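Local coordinates for protein transcriptional regulator, LacI family (Corynebacterium glutamicum, PDB 3H5T) that activates transcription of the inositol phosphate synthase gene in an inositol-dependent manner, by binding a palindromic promoter motif, and takes part in regulating cell wall biogenesis, at residues L74-L79 / S196-R201; A178-A183 / A271-V276. All coordinates share one frame; numbering follows the deposited sequence.

Interaction 1 of 2, residues L74-L79 / S196-R201; sequences LLTEDL and SIRLDR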
ATOM      1  N   LEU A  74       8.908   6.563  -6.582  1.00 22.59           N
ATOM      2  CA  LEU A  74      10.051   5.678  -6.507  1.00 22.34           C
ATOM      3  C   LEU A  74       9.621   4.386  -5.857  1.00 25.59           C
ATOM      4  O   LEU A  74       9.166   4.373  -4.718  1.00 27.76           O
ATOM      5  CB  LEU A  74      11.177   6.312  -5.700  1.00 19.12           C
ATOM      6  CG  LEU A  74      12.484   5.519  -5.727  1.00 16.40           C
ATOM      7  CD1 LEU A  74      13.622   6.417  -6.189  1.00 16.34           C
ATOM      8  CD2 LEU A  74      12.754   4.943  -4.356  1.00 13.87           C
ATOM      9  N   LEU A  75       9.773   3.299  -6.600  1.00 27.85           N
ATOM     10  CA  LEU A  75       9.393   1.976  -6.133  1.00 28.00           C
ATOM     11  C   LEU A  75      10.665   1.135  -6.025  1.00 27.53           C
ATOM     12  O   LEU A  75      11.369   0.919  -7.013  1.00 26.87           O
ATOM     13  CB  LEU A  75       8.414   1.341  -7.142  1.00 30.49           C
ATOM     14  CG  LEU A  75       7.467   0.232  -6.674  1.00 32.23           C
ATOM     15  CD1 LEU A  75       6.576   0.766  -5.585  1.00 34.92           C
ATOM     16  CD2 LEU A  75       6.608  -0.247  -7.819  1.00 33.60           C
ATOM     17  N   THR A  76      10.963   0.665  -4.822  1.00 26.41           N
ATOM     18  CA  THR A  76      12.145  -0.155  -4.616  1.00 24.11           C
ATOM     19  C   THR A  76      11.798  -1.631  -4.941  1.00 23.55           C
ATOM     20  O   THR A  76      12.201  -2.568  -4.251  1.00 21.89           O
ATOM     21  CB  THR A  76      12.675   0.056  -3.160  1.00 23.81           C
ATOM     22  OG1 THR A  76      14.078  -0.193  -3.135  1.00 26.99           O
ATOM     23  CG2 THR A  76      11.977  -0.846  -2.164  1.00 20.71           C
ATOM     24  N   GLU A  77      11.047  -1.804  -6.028  1.00 23.85           N
ATOM     25  CA  GLU A  77      10.598  -3.113  -6.516  1.00 25.44           C
ATOM     26  C   GLU A  77      10.599  -3.116  -8.036  1.00 26.92           C
ATOM     27  O   GLU A  77      10.838  -2.085  -8.665  1.00 28.21           O
ATOM     28  CB  GLU A  77       9.150  -3.405  -6.092  1.00 23.63           C
ATOM     29  CG  GLU A  77       8.865  -3.360  -4.622  1.00 22.01           C
ATOM     30  CD  GLU A  77       9.658  -4.382  -3.867  1.00 24.51           C
ATOM     31  OE1 GLU A  77      10.229  -5.281  -4.522  1.00 23.57           O
ATOM     32  OE2 GLU A  77       9.704  -4.289  -2.621  1.00 25.29           O
ATOM     33  N   ASP A  78      10.316  -4.279  -8.622  1.00 28.35           N
ATOM     34  CA  ASP A  78      10.213  -4.390 -10.073  1.00 27.20           C
ATOM     35  C   ASP A  78       8.975  -3.575 -10.463  1.00 25.05           C
ATOM     36  O   ASP A  78       7.979  -3.552  -9.731  1.00 22.94           O
ATOM     37  CB  ASP A  78      10.003  -5.847 -10.503  1.00 31.85           C
ATOM     38  CG  ASP A  78      11.280  -6.669 -10.450  1.00 39.44           C
ATOM     39  OD1 ASP A  78      12.312  -6.198 -10.987  1.00 42.27           O
ATOM     40  OD2 ASP A  78      11.248  -7.793  -9.887  1.00 39.78           O
ATOM     41  N   LEU A  79       9.042  -2.909 -11.608  1.00 22.15           N
ATOM     42  CA  LEU A  79       7.933  -2.101 -12.097  1.00 21.91           C
ATOM     43  C   LEU A  79       6.600  -2.847 -12.105  1.00 21.38           C
ATOM     44  O   LEU A  79       5.542  -2.219 -12.041  1.00 18.72           O
ATOM     45  CB  LEU A  79       8.233  -1.613 -13.512  1.00 24.56           C
ATOM     46  CG  LEU A  79       7.379  -0.450 -13.993  1.00 26.42           C
ATOM     47  CD1 LEU A  79       7.539   0.726 -13.036  1.00 26.89           C
ATOM     48  CD2 LEU A  79       7.805  -0.065 -15.395  1.00 30.02           C
ATOM     49  N   SER A 196       6.784 -12.768   6.930  1.00 25.48           N
ATOM     50  CA  SER A 196       7.072 -11.391   6.537  1.00 22.59           C
ATOM     51  C   SER A 196       7.663 -11.277   5.155  1.00 20.20           C
ATOM     52  O   SER A 196       8.143 -12.262   4.583  1.00 19.59           O
ATOM     53  CB  SER A 196       8.072 -10.756   7.508  1.00 24.43           C
ATOM     54  OG  SER A 196       7.454 -10.409   8.732  1.00 32.48           O
ATOM     55  N   ILE A 197       7.633 -10.062   4.618  1.00 17.92           N
ATOM     56  CA  ILE A 197       8.255  -9.809   3.327  1.00 18.35           C
ATOM     57  C   ILE A 197       9.602  -9.134   3.636  1.00 17.28           C
ATOM     58  O   ILE A 197      10.002  -9.083   4.798  1.00 18.72           O
ATOM     59  CB  ILE A 197       7.348  -8.952   2.390  1.00 19.30           C
ATOM     60  CG1 ILE A 197       6.813  -7.710   3.101  1.00 16.78           C
ATOM     61  CG2 ILE A 197       6.181  -9.802   1.902  1.00 18.92           C
ATOM     62  CD1 ILE A 197       6.086  -6.779   2.164  1.00 15.37           C
ATOM     63  N   ARG A 198      10.295  -8.620   2.626  1.00 18.05           N
ATOM     64  CA  ARG A 198      11.627  -8.024   2.816  1.00 17.10           C
ATOM     65  C   ARG A 198      11.913  -7.249   4.103  1.00 18.05           C
ATOM     66  O   ARG A 198      11.281  -6.238   4.391  1.00 18.99           O
ATOM     67  CB  ARG A 198      11.987  -7.147   1.624  1.00 17.92           C
ATOM     68  CG  ARG A 198      13.486  -6.887   1.488  1.00 16.60           C
ATOM     69  CD  ARG A 198      13.790  -6.170   0.189  1.00 14.84           C
ATOM     70  NE  ARG A 198      13.120  -6.814  -0.941  1.00 14.92           N
ATOM     71  CZ  ARG A 198      12.325  -6.175  -1.798  1.00 13.73           C
ATOM     72  NH1 ARG A 198      12.103  -4.878  -1.660  1.00 11.81           N
ATOM     73  NH2 ARG A 198      11.740  -6.834  -2.782  1.00 13.81           N
ATOM     74  N   LEU A 199      12.891  -7.735   4.865  1.00 18.17           N
ATOM     75  CA  LEU A 199      13.289  -7.098   6.117  1.00 18.79           C
ATOM     76  C   LEU A 199      14.563  -6.253   5.968  1.00 20.39           C
ATOM     77  O   LEU A 199      14.788  -5.337   6.759  1.00 21.43           O
ATOM     78  CB  LEU A 199      13.489  -8.159   7.216  1.00 13.98           C
ATOM     79  CG  LEU A 199      12.223  -8.758   7.866  1.00 14.51           C
ATOM     80  CD1 LEU A 199      12.530 -10.091   8.566  1.00  8.16           C
ATOM     81  CD2 LEU A 199      11.642  -7.753   8.855  1.00 12.75           C
ATOM     82  N   ASP A 200      15.384  -6.546   4.959  1.00 20.20           N
ATOM     83  CA  ASP A 200      16.626  -5.805   4.756  1.00 23.26           C
ATOM     84  C   ASP A 200      17.185  -5.926   3.329  1.00 24.04           C
ATOM     85  O   ASP A 200      16.664  -6.686   2.516  1.00 25.12           O
ATOM     86  CB  ASP A 200      17.684  -6.286   5.756  1.00 24.33           C
ATOM     87  CG  ASP A 200      18.584  -5.160   6.238  1.00 28.11           C
ATOM     88  OD1 ASP A 200      18.755  -4.166   5.493  1.00 28.41           O
ATOM     89  OD2 ASP A 200      19.124  -5.272   7.359  1.00 30.73           O
ATOM     90  N   ARG A 201      18.254  -5.185   3.040  1.00 25.55           N
ATOM     91  CA  ARG A 201      18.880  -5.210   1.714  1.00 27.83           C
ATOM     92  C   ARG A 201      19.459  -6.581   1.380  1.00 27.15           C
ATOM     93  O   ARG A 201      19.223  -7.121   0.296  1.00 27.55           O
ATOM     94  CB  ARG A 201      20.010  -4.177   1.611  1.00 30.10           C
ATOM     95  CG  ARG A 201      19.628  -2.750   1.956  1.00 36.67           C
ATOM     96  CD  ARG A 201      20.815  -1.803   1.752  1.00 39.81           C
ATOM     97  NE  ARG A 201      20.989  -1.392   0.359  1.00 43.00           N
ATOM     98  CZ  ARG A 201      22.158  -1.044  -0.178  1.00 45.47           C
ATOM     99  NH1 ARG A 201      23.264  -1.062   0.560  1.00 46.27           N
ATOM    100  NH2 ARG A 201      22.223  -0.667  -1.452  1.00 44.68           N
TER
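Arg198 and Glu77 reach for each other from opposite directions and meet end-on in a two-pronged salt bridge, NH1 and NH2 each taking one carboxylate oxygen. The two bonds differ in quality. Arg198 NH2 gives a nearly straight bond (172°) of 2.8 Å to Glu77 OE1, arriving on the syn lone pair and lying in the guanidinium plane. The partner bond, Arg198 NH1 to Glu77 OE2 at 2.7 Å, is bent to 136° and comes from above the carboxylate plane. The asymmetry is consistent with the twist between the flat groups, whose planes stand 37° apart. Arg198 carries CG anti to the backbone N and bends at chi3, whereas Glu77 folds at chi2 to bring its carboxylate across. Beside the pair, Thr76 CG2 lies 4.1 Å from Arg198 NH1. A cation-pi contact with Trp248 gives the arginine a second partner. Both residues sit in loops that follow strands 70-75 and 192-197, which belong to two different sheets. The bridge therefore spans the interlobe cleft of the periplasmic-binding-protein fold, where LacI-family regulators commonly bind their effectors.

Interaction 2 of 2, residues A178-A183 / A271-V276; sequences APAAQA and AVLCTV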
ATOM      1  N   ALA A 178      -1.545  -5.012  16.554  1.00 25.77           N
ATOM      2  CA  ALA A 178      -1.994  -5.550  17.843  1.00 27.06           C
ATOM      3  C   ALA A 178      -3.309  -6.333  17.769  1.00 27.74           C
ATOM      4  O   ALA A 178      -3.374  -7.474  18.217  1.00 30.88           O
ATOM      5  CB  ALA A 178      -2.104  -4.427  18.882  1.00 24.10           C
ATOM      6  N   PRO A 179      -4.371  -5.738  17.196  1.00 29.21           N
ATOM      7  CA  PRO A 179      -5.668  -6.421  17.090  1.00 29.28           C
ATOM      8  C   PRO A 179      -5.614  -7.813  16.464  1.00 31.43           C
ATOM      9  O   PRO A 179      -6.418  -8.688  16.798  1.00 33.53           O
ATOM     10  CB  PRO A 179      -6.492  -5.450  16.254  1.00 28.25           C
ATOM     11  CG  PRO A 179      -5.972  -4.130  16.693  1.00 28.37           C
ATOM     12  CD  PRO A 179      -4.475  -4.353  16.701  1.00 28.16           C
ATOM     13  N   ALA A 180      -4.667  -8.017  15.557  1.00 32.23           N
ATOM     14  CA  ALA A 180      -4.521  -9.299  14.881  1.00 31.86           C
ATOM     15  C   ALA A 180      -3.843 -10.352  15.763  1.00 31.91           C
ATOM     16  O   ALA A 180      -4.315 -11.486  15.867  1.00 31.65           O
ATOM     17  CB  ALA A 180      -3.737  -9.111  13.591  1.00 31.03           C
ATOM     18  N   ALA A 181      -2.732  -9.987  16.391  1.00 31.77           N
ATOM     19  CA  ALA A 181      -2.026 -10.932  17.250  1.00 31.22           C
ATOM     20  C   ALA A 181      -2.905 -11.239  18.462  1.00 31.74           C
ATOM     21  O   ALA A 181      -2.978 -12.380  18.920  1.00 28.67           O
ATOM     22  CB  ALA A 181      -0.700 -10.345  17.686  1.00 30.63           C
ATOM     23  N   GLN A 182      -3.579 -10.209  18.970  1.00 32.81           N
ATOM     24  CA  GLN A 182      -4.466 -10.363  20.115  1.00 33.91           C
ATOM     25  C   GLN A 182      -5.591 -11.338  19.793  1.00 34.71           C
ATOM     26  O   GLN A 182      -5.916 -12.204  20.598  1.00 35.22           O
ATOM     27  CB  GLN A 182      -5.075  -9.023  20.504  1.00 33.85           C
ATOM     28  CG  GLN A 182      -5.791  -9.079  21.824  1.00 34.60           C
ATOM     29  CD  GLN A 182      -4.843  -9.395  22.953  1.00 34.43           C
ATOM     30  OE1 GLN A 182      -4.040  -8.555  23.356  1.00 33.00           O
ATOM     31  NE2 GLN A 182      -4.912 -10.623  23.455  1.00 36.01           N
ATOM     32  N   ALA A 183      -6.184 -11.186  18.612  1.00 35.44           N
ATOM     33  CA  ALA A 183      -7.270 -12.058  18.185  1.00 36.13           C
ATOM     34  C   ALA A 183      -6.804 -13.510  18.179  1.00 36.12           C
ATOM     35  O   ALA A 183      -7.586 -14.421  18.454  1.00 37.78           O
ATOM     36  CB  ALA A 183      -7.760 -11.654  16.791  1.00 35.55           C
ATOM     37  N   ALA A 271      -1.541 -21.562  14.323  1.00 33.33           N
ATOM     38  CA  ALA A 271      -1.881 -20.279  13.713  1.00 32.76           C
ATOM     39  C   ALA A 271      -0.677 -19.610  13.069  1.00 32.54           C
ATOM     40  O   ALA A 271       0.461 -19.833  13.484  1.00 33.32           O
ATOM     41  CB  ALA A 271      -2.486 -19.349  14.755  1.00 31.09           C
ATOM     42  N   VAL A 272      -0.939 -18.786  12.055  1.00 29.40           N
ATOM     43  CA  VAL A 272       0.117 -18.062  11.356  1.00 27.62           C
ATOM     44  C   VAL A 272      -0.282 -16.604  11.161  1.00 28.51           C
ATOM     45  O   VAL A 272      -1.285 -16.314  10.503  1.00 28.45           O
ATOM     46  CB  VAL A 272       0.404 -18.679   9.963  1.00 26.94           C
ATOM     47  CG1 VAL A 272       1.268 -17.732   9.132  1.00 25.83           C
ATOM     48  CG2 VAL A 272       1.101 -20.023  10.122  1.00 25.39           C
ATOM     49  N   LEU A 273       0.493 -15.690  11.740  1.00 27.38           N
ATOM     50  CA  LEU A 273       0.220 -14.262  11.595  1.00 25.76           C
ATOM     51  C   LEU A 273       1.102 -13.690  10.490  1.00 25.46           C
ATOM     52  O   LEU A 273       2.324 -13.779  10.556  1.00 26.29           O
ATOM     53  CB  LEU A 273       0.488 -13.511  12.908  1.00 24.37           C
ATOM     54  CG  LEU A 273       0.308 -11.989  12.843  1.00 22.71           C
ATOM     55  CD1 LEU A 273      -0.127 -11.456  14.188  1.00 20.10           C
ATOM     56  CD2 LEU A 273       1.596 -11.326  12.383  1.00 21.39           C
ATOM     57  N   CYS A 274       0.469 -13.107   9.478  1.00 24.34           N
ATOM     58  CA  CYS A 274       1.176 -12.514   8.352  1.00 22.20           C
ATOM     59  C   CYS A 274       1.271 -11.002   8.469  1.00 20.73           C
ATOM     60  O   CYS A 274       0.369 -10.342   8.975  1.00 22.28           O
ATOM     61  CB  CYS A 274       0.468 -12.854   7.044  1.00 21.10           C
ATOM     62  SG  CYS A 274       0.395 -14.589   6.701  1.00 27.13           S
ATOM     63  N   THR A 275       2.367 -10.465   7.962  1.00 19.92           N
ATOM     64  CA  THR A 275       2.632  -9.041   7.977  1.00 20.32           C
ATOM     65  C   THR A 275       1.906  -8.336   6.827  1.00 22.04           C
ATOM     66  O   THR A 275       1.720  -7.109   6.848  1.00 20.52           O
ATOM     67  CB  THR A 275       4.144  -8.802   7.858  1.00 20.35           C
ATOM     68  OG1 THR A 275       4.768  -9.105   9.113  1.00 21.93           O
ATOM     69  CG2 THR A 275       4.439  -7.376   7.474  1.00 23.25           C
ATOM     70  N   VAL A 276       1.487  -9.116   5.834  1.00 20.95           N
ATOM     71  CA  VAL A 276       0.801  -8.562   4.672  1.00 23.94           C
ATOM     72  C   VAL A 276      -0.191  -9.581   4.081  1.00 24.59           C
ATOM     73  O   VAL A 276       0.115 -10.769   4.027  1.00 25.10           O
ATOM     74  CB  VAL A 276       1.862  -8.125   3.616  1.00 24.53           C
ATOM     75  CG1 VAL A 276       1.702  -8.906   2.319  1.00 25.21           C
ATOM     76  CG2 VAL A 276       1.761  -6.643   3.383  1.00 24.40           C
TER
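Leu273 CD1 presses against the backbone and methyl of Ala181, on a helix that packs over the face of a largely parallel sheet, the alpha/beta layering of a periplasmic-binding-protein lobe. The closest approach is to the main chain: CD1 lies 3.6 Å from Ala181 CA and 3.7 Å from Ala181 N. The methyl Ala181 CB is 3.7 Å from the same Leu273 CD1, while Ala180 CB stays farther off, 4.3 Å from it. A single branch of the leucine thus does the touching, laid against the join between two successive alanines. The first torsion of Leu273 (177°) sets CG opposite the backbone N, which carries CD1 out to the helix. The small alanine side chains let the helix backbone come close, and Ala181 CA stands 6.9 Å from Leu273 CA. The interface is small, 86 Å², and apolar in its side chains, yet all three residues are buried.

Further out, each partner is held by its own secondary structure. Leu273 is fixed in the sheet by backbone hydrogen bonds to Gly193 and Leu195 of the neighbouring strand 192-197. Helix 221-235 adds Phe232 against Ala181 and Ala228 against Leu273, so that it touches both sides of the contact, and Ala180 also meets Phe351 and Thr301. Within the helix, the turn bearing the two alanines is closed by the bond from Gln182 N to Ala178 O, followed by one from Ala183 N to Pro179 O. Beyond the strand's end the chain turns directly into helix 277-289, with Val276 at the N-cap position. Just before it, the carbonyl oxygen of Thr275 accepts a hydrogen bond from Arg224 NH1.

How the interactions relate
From the N terminus, segment 74-79 leaves strand 70-75 in one lobe, and segment 178-183 follows on helix 178-186 in the other. The next element of the chain is strand 192-197, which leads into segment 196-201, where interaction 1 closes a loop of 116 intervening residues. Segment 271-276 comes last and closes interaction 2 over 87 residues. Since the segments alternate, the two loops cross. Interaction 1 joins the two lobes across their cleft; interaction 2 lies within one lobe, fixing a helix to its sheet. Their centres are 22 Å apart, yet strands 192-197 and 271-274 are neighbours, and Ser196 OG lies 3.0 Å from Thr275 OG1, probably hydrogen-bonded.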